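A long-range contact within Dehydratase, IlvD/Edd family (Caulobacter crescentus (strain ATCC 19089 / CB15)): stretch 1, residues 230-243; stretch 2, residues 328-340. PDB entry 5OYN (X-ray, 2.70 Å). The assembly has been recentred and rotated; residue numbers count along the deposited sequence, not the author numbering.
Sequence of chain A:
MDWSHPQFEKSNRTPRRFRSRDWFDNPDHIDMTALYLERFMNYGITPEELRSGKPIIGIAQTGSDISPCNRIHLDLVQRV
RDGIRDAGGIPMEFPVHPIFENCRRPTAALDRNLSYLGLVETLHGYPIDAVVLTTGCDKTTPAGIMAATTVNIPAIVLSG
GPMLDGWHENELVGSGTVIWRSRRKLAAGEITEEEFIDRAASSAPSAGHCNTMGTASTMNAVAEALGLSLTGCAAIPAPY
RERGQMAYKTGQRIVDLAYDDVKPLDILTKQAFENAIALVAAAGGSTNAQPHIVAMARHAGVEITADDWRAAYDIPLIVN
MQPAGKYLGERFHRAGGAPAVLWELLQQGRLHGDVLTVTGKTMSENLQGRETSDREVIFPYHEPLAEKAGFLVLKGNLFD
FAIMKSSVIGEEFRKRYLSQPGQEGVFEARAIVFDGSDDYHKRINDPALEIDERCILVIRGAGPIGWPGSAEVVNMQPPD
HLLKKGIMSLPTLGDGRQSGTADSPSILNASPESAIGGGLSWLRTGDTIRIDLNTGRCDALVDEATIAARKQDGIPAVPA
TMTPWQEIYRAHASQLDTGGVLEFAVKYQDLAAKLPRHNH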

# COMPACT_ATOMS: atom_id res chain seq x y z
N LEU A 230 -22.44 -11.48 -7.88
CA LEU A 230 -22.24 -12.86 -8.30
C LEU A 230 -22.77 -13.82 -7.25
O LEU A 230 -22.92 -13.49 -6.08
CB LEU A 230 -20.77 -13.14 -8.58
CG LEU A 230 -20.11 -12.36 -9.73
CD1 LEU A 230 -18.67 -12.79 -9.90
CD2 LEU A 230 -20.88 -12.51 -11.06
N THR A 231 -23.08 -15.03 -7.69
CA THR A 231 -23.68 -16.00 -6.79
C THR A 231 -22.69 -16.34 -5.69
O THR A 231 -21.52 -16.64 -5.96
CB THR A 231 -24.10 -17.27 -7.54
OG1 THR A 231 -24.82 -16.91 -8.73
CG2 THR A 231 -24.99 -18.11 -6.69
N GLY A 232 -23.16 -16.29 -4.44
CA GLY A 232 -22.35 -16.60 -3.29
C GLY A 232 -21.60 -15.43 -2.72
O GLY A 232 -20.92 -15.59 -1.70
N CYS A 233 -21.74 -14.24 -3.31
CA CYS A 233 -20.94 -13.09 -2.92
C CYS A 233 -21.29 -12.59 -1.51
O CYS A 233 -20.40 -12.22 -0.74
CB CYS A 233 -21.15 -11.97 -3.93
SG CYS A 233 -20.11 -10.55 -3.71
N ALA A 234 -22.57 -12.56 -1.16
CA ALA A 234 -22.99 -11.83 0.03
C ALA A 234 -22.32 -12.35 1.30
O ALA A 234 -21.86 -11.56 2.13
CB ALA A 234 -24.51 -11.89 0.18
N ALA A 235 -22.27 -13.67 1.47
CA ALA A 235 -22.05 -14.23 2.80
C ALA A 235 -20.59 -14.53 3.13
O ALA A 235 -20.31 -14.78 4.31
CB ALA A 235 -22.84 -15.52 2.97
N ILE A 236 -19.68 -14.55 2.15
CA ILE A 236 -18.28 -14.89 2.44
C ILE A 236 -17.75 -13.96 3.52
O ILE A 236 -17.87 -12.72 3.39
CB ILE A 236 -17.41 -14.80 1.18
CG1 ILE A 236 -18.10 -15.41 -0.04
CG2 ILE A 236 -16.09 -15.51 1.42
CD1 ILE A 236 -17.48 -15.01 -1.37
N PRO A 237 -17.19 -14.47 4.62
CA PRO A 237 -16.59 -13.58 5.62
C PRO A 237 -15.38 -12.84 5.05
O PRO A 237 -14.58 -13.42 4.30
CB PRO A 237 -16.20 -14.53 6.76
CG PRO A 237 -17.13 -15.71 6.58
CD PRO A 237 -17.22 -15.87 5.09
N ALA A 238 -15.25 -11.57 5.42
CA ALA A 238 -14.20 -10.71 4.87
C ALA A 238 -12.78 -11.31 4.87
O ALA A 238 -12.07 -11.10 3.87
CB ALA A 238 -14.22 -9.38 5.63
N PRO A 239 -12.30 -12.01 5.89
CA PRO A 239 -10.91 -12.51 5.82
C PRO A 239 -10.70 -13.84 5.12
O PRO A 239 -9.54 -14.26 5.03
CB PRO A 239 -10.50 -12.62 7.30
CG PRO A 239 -11.67 -12.11 8.11
CD PRO A 239 -12.86 -12.17 7.24
N TYR A 240 -11.73 -14.52 4.61
CA TYR A 240 -11.50 -15.73 3.83
C TYR A 240 -10.88 -15.39 2.48
O TYR A 240 -11.14 -14.33 1.90
CB TYR A 240 -12.81 -16.49 3.55
CG TYR A 240 -13.39 -17.28 4.69
CD1 TYR A 240 -13.13 -16.95 6.01
CD2 TYR A 240 -14.25 -18.34 4.44
CE1 TYR A 240 -13.70 -17.65 7.06
CE2 TYR A 240 -14.84 -19.05 5.47
CZ TYR A 240 -14.55 -18.71 6.79
OH TYR A 240 -15.13 -19.42 7.83
N ARG A 241 -10.07 -16.30 1.96
CA ARG A 241 -9.50 -15.98 0.65
C ARG A 241 -10.57 -16.06 -0.43
O ARG A 241 -10.45 -15.38 -1.46
CB ARG A 241 -8.30 -16.88 0.31
CG ARG A 241 -8.54 -18.36 0.42
CD ARG A 241 -8.71 -19.04 -0.94
NE ARG A 241 -8.85 -20.47 -0.71
CZ ARG A 241 -9.94 -21.20 -0.98
NH1 ARG A 241 -11.00 -20.66 -1.55
NH2 ARG A 241 -9.94 -22.49 -0.69
N GLU A 242 -11.62 -16.86 -0.20
CA GLU A 242 -12.80 -16.88 -1.06
C GLU A 242 -13.23 -15.46 -1.41
O GLU A 242 -13.59 -15.18 -2.55
CB GLU A 242 -13.96 -17.60 -0.38
CG GLU A 242 -14.13 -19.06 -0.72
CD GLU A 242 -15.28 -19.69 0.07
OE1 GLU A 242 -15.01 -20.31 1.12
OE2 GLU A 242 -16.46 -19.56 -0.36
N ARG A 243 -13.17 -14.55 -0.43
CA ARG A 243 -13.58 -13.18 -0.67
C ARG A 243 -12.69 -12.50 -1.70
O ARG A 243 -13.18 -11.76 -2.56
CB ARG A 243 -13.57 -12.39 0.63
CG ARG A 243 -13.67 -10.92 0.44
CD ARG A 243 -14.99 -10.52 -0.20
NE ARG A 243 -16.14 -10.91 0.61
CZ ARG A 243 -17.36 -11.11 0.13
NH1 ARG A 243 -17.61 -10.92 -1.16
NH2 ARG A 243 -18.35 -11.46 0.94
N LEU A 328 -23.60 -17.54 13.51
CA LEU A 328 -23.16 -16.27 12.98
C LEU A 328 -22.74 -16.43 11.52
O LEU A 328 -22.92 -17.51 10.94
CB LEU A 328 -22.02 -15.71 13.82
CG LEU A 328 -22.28 -15.50 15.32
CD1 LEU A 328 -21.06 -14.88 15.98
CD2 LEU A 328 -23.47 -14.62 15.55
N GLY A 329 -22.16 -15.38 10.94
CA GLY A 329 -21.93 -15.35 9.50
C GLY A 329 -21.07 -16.48 8.96
O GLY A 329 -21.26 -16.93 7.83
N GLU A 330 -20.11 -16.97 9.75
CA GLU A 330 -19.26 -18.05 9.28
C GLU A 330 -20.07 -19.31 9.01
O GLU A 330 -19.95 -19.92 7.95
CB GLU A 330 -18.16 -18.34 10.29
CG GLU A 330 -17.03 -17.31 10.29
CD GLU A 330 -15.77 -17.88 10.88
OE1 GLU A 330 -15.11 -18.65 10.15
OE2 GLU A 330 -15.45 -17.60 12.07
N ARG A 331 -20.89 -19.73 9.98
CA ARG A 331 -21.68 -20.94 9.77
C ARG A 331 -22.67 -20.75 8.62
O ARG A 331 -22.89 -21.68 7.82
CB ARG A 331 -22.40 -21.33 11.06
CG ARG A 331 -21.49 -21.92 12.13
CD ARG A 331 -20.85 -23.24 11.70
NE ARG A 331 -21.80 -24.32 11.41
CZ ARG A 331 -22.34 -25.15 12.31
NH1 ARG A 331 -22.05 -25.02 13.60
NH2 ARG A 331 -23.17 -26.11 11.93
N PHE A 332 -23.25 -19.55 8.51
CA PHE A 332 -24.20 -19.30 7.44
C PHE A 332 -23.55 -19.51 6.08
O PHE A 332 -24.08 -20.24 5.23
CB PHE A 332 -24.76 -17.88 7.57
CG PHE A 332 -25.72 -17.51 6.46
CD1 PHE A 332 -26.77 -18.36 6.11
CD2 PHE A 332 -25.55 -16.32 5.76
CE1 PHE A 332 -27.63 -18.03 5.10
CE2 PHE A 332 -26.42 -15.98 4.74
CZ PHE A 332 -27.45 -16.84 4.40
N HIS A 333 -22.37 -18.93 5.87
CA HIS A 333 -21.73 -19.02 4.56
C HIS A 333 -21.24 -20.44 4.28
O HIS A 333 -21.30 -20.91 3.13
CB HIS A 333 -20.59 -18.01 4.45
CG HIS A 333 -19.70 -18.27 3.27
ND1 HIS A 333 -18.53 -19.00 3.37
CD2 HIS A 333 -19.85 -17.97 1.96
CE1 HIS A 333 -17.99 -19.11 2.17
NE2 HIS A 333 -18.76 -18.49 1.30
N ARG A 334 -20.75 -21.15 5.29
CA ARG A 334 -20.35 -22.54 5.09
C ARG A 334 -21.54 -23.42 4.75
O ARG A 334 -21.39 -24.42 4.04
CB ARG A 334 -19.65 -23.05 6.34
CG ARG A 334 -18.80 -24.28 6.15
CD ARG A 334 -17.48 -24.13 6.94
NE ARG A 334 -17.69 -24.13 8.38
CZ ARG A 334 -17.17 -23.22 9.21
NH1 ARG A 334 -16.43 -22.24 8.72
NH2 ARG A 334 -17.42 -23.28 10.51
N ALA A 335 -22.74 -23.09 5.27
CA ALA A 335 -23.97 -23.79 4.92
C ALA A 335 -24.46 -23.49 3.51
O ALA A 335 -25.32 -24.22 3.01
CB ALA A 335 -25.07 -23.44 5.92
N GLY A 336 -23.94 -22.45 2.86
CA GLY A 336 -24.29 -22.16 1.49
C GLY A 336 -24.79 -20.74 1.31
O GLY A 336 -25.12 -20.32 0.20
N GLY A 337 -24.86 -20.00 2.41
CA GLY A 337 -25.23 -18.60 2.43
C GLY A 337 -26.50 -18.29 1.66
O GLY A 337 -27.44 -19.09 1.61
N ALA A 338 -26.52 -17.11 1.04
CA ALA A 338 -27.74 -16.66 0.38
C ALA A 338 -28.21 -17.60 -0.72
O ALA A 338 -29.42 -17.89 -0.76
CB ALA A 338 -27.55 -15.24 -0.17
N PRO A 339 -27.36 -18.11 -1.63
CA PRO A 339 -27.89 -19.01 -2.66
C PRO A 339 -28.62 -20.20 -2.08
O PRO A 339 -29.62 -20.64 -2.66
CB PRO A 339 -26.63 -19.44 -3.44
CG PRO A 339 -25.66 -18.39 -3.17
CD PRO A 339 -25.91 -17.93 -1.78
N ALA A 340 -28.16 -20.73 -0.94
CA ALA A 340 -28.85 -21.86 -0.34
C ALA A 340 -30.24 -21.46 0.14
O ALA A 340 -31.20 -22.23 0.02
CB ALA A 340 -28.02 -22.45 0.81
O HOH W 1 -24.15 -15.39 -0.20
O HOH W 2 -22.75 -14.56 6.24

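Stretch 1 is mostly loop: a type II beta turn from Leu 230 to Cys 233, helical phi/psi at 233-235, then a type I turn from Pro 237 to Tyr 240 leading into a helix. Stretch 2 holds helix 329-335, closed by a Schellman motif at Gly 336 (Gly 337 N to Phe 332 O, 2.9 Å), and a second helix beyond it. The nearest CA atoms are those of Ala 235 and His 333, 5.1 Å apart; the two stretches together bury 546 Å². Two waters link the main chains: water 1 accepts from Ala 338 N (3.2 Å) and, weakly, from Ala 235 N (3.0 Å); water 2 donates to Ala 235 O (3.1 Å) and Gly 329 O (3.2 Å).

His 333 (chi1 t) is the most covered residue. Its flat imidazole offers a face to Ile 236, whose CA sits 3.7 Å from the ring centroid in a CH-pi contact, while Glu 242 OE2 approaches the ring edge, 3.0 Å from His 333 NE2. The small side chain of Ala 235 suits the close approach, its CB 4.0 Å from Phe 332 CD2 and 3.9 Å from Gly 337 CA. An ideal CB on Gly 337 would clash with Ala 235 CB at 2.8 Å, and its positive phi also favours glycine. At Gly 232, phi 89° calls for glycine too; its N packs 3.5 Å from Pro 339 CG, an apolar ring atom that also meets Thr 231 CG2 at 3.6 Å.

At the other end, Tyr 240 (chi1 m) points toward the helix, and the length of its phenol carries OH from the loop to the buried Glu 330 carboxylate, donating a very short hydrogen bond to OE1 (2.4 Å). Arg 334 NH1 lies 3.2 Å from the same Tyr 240 OH, near the ring plane.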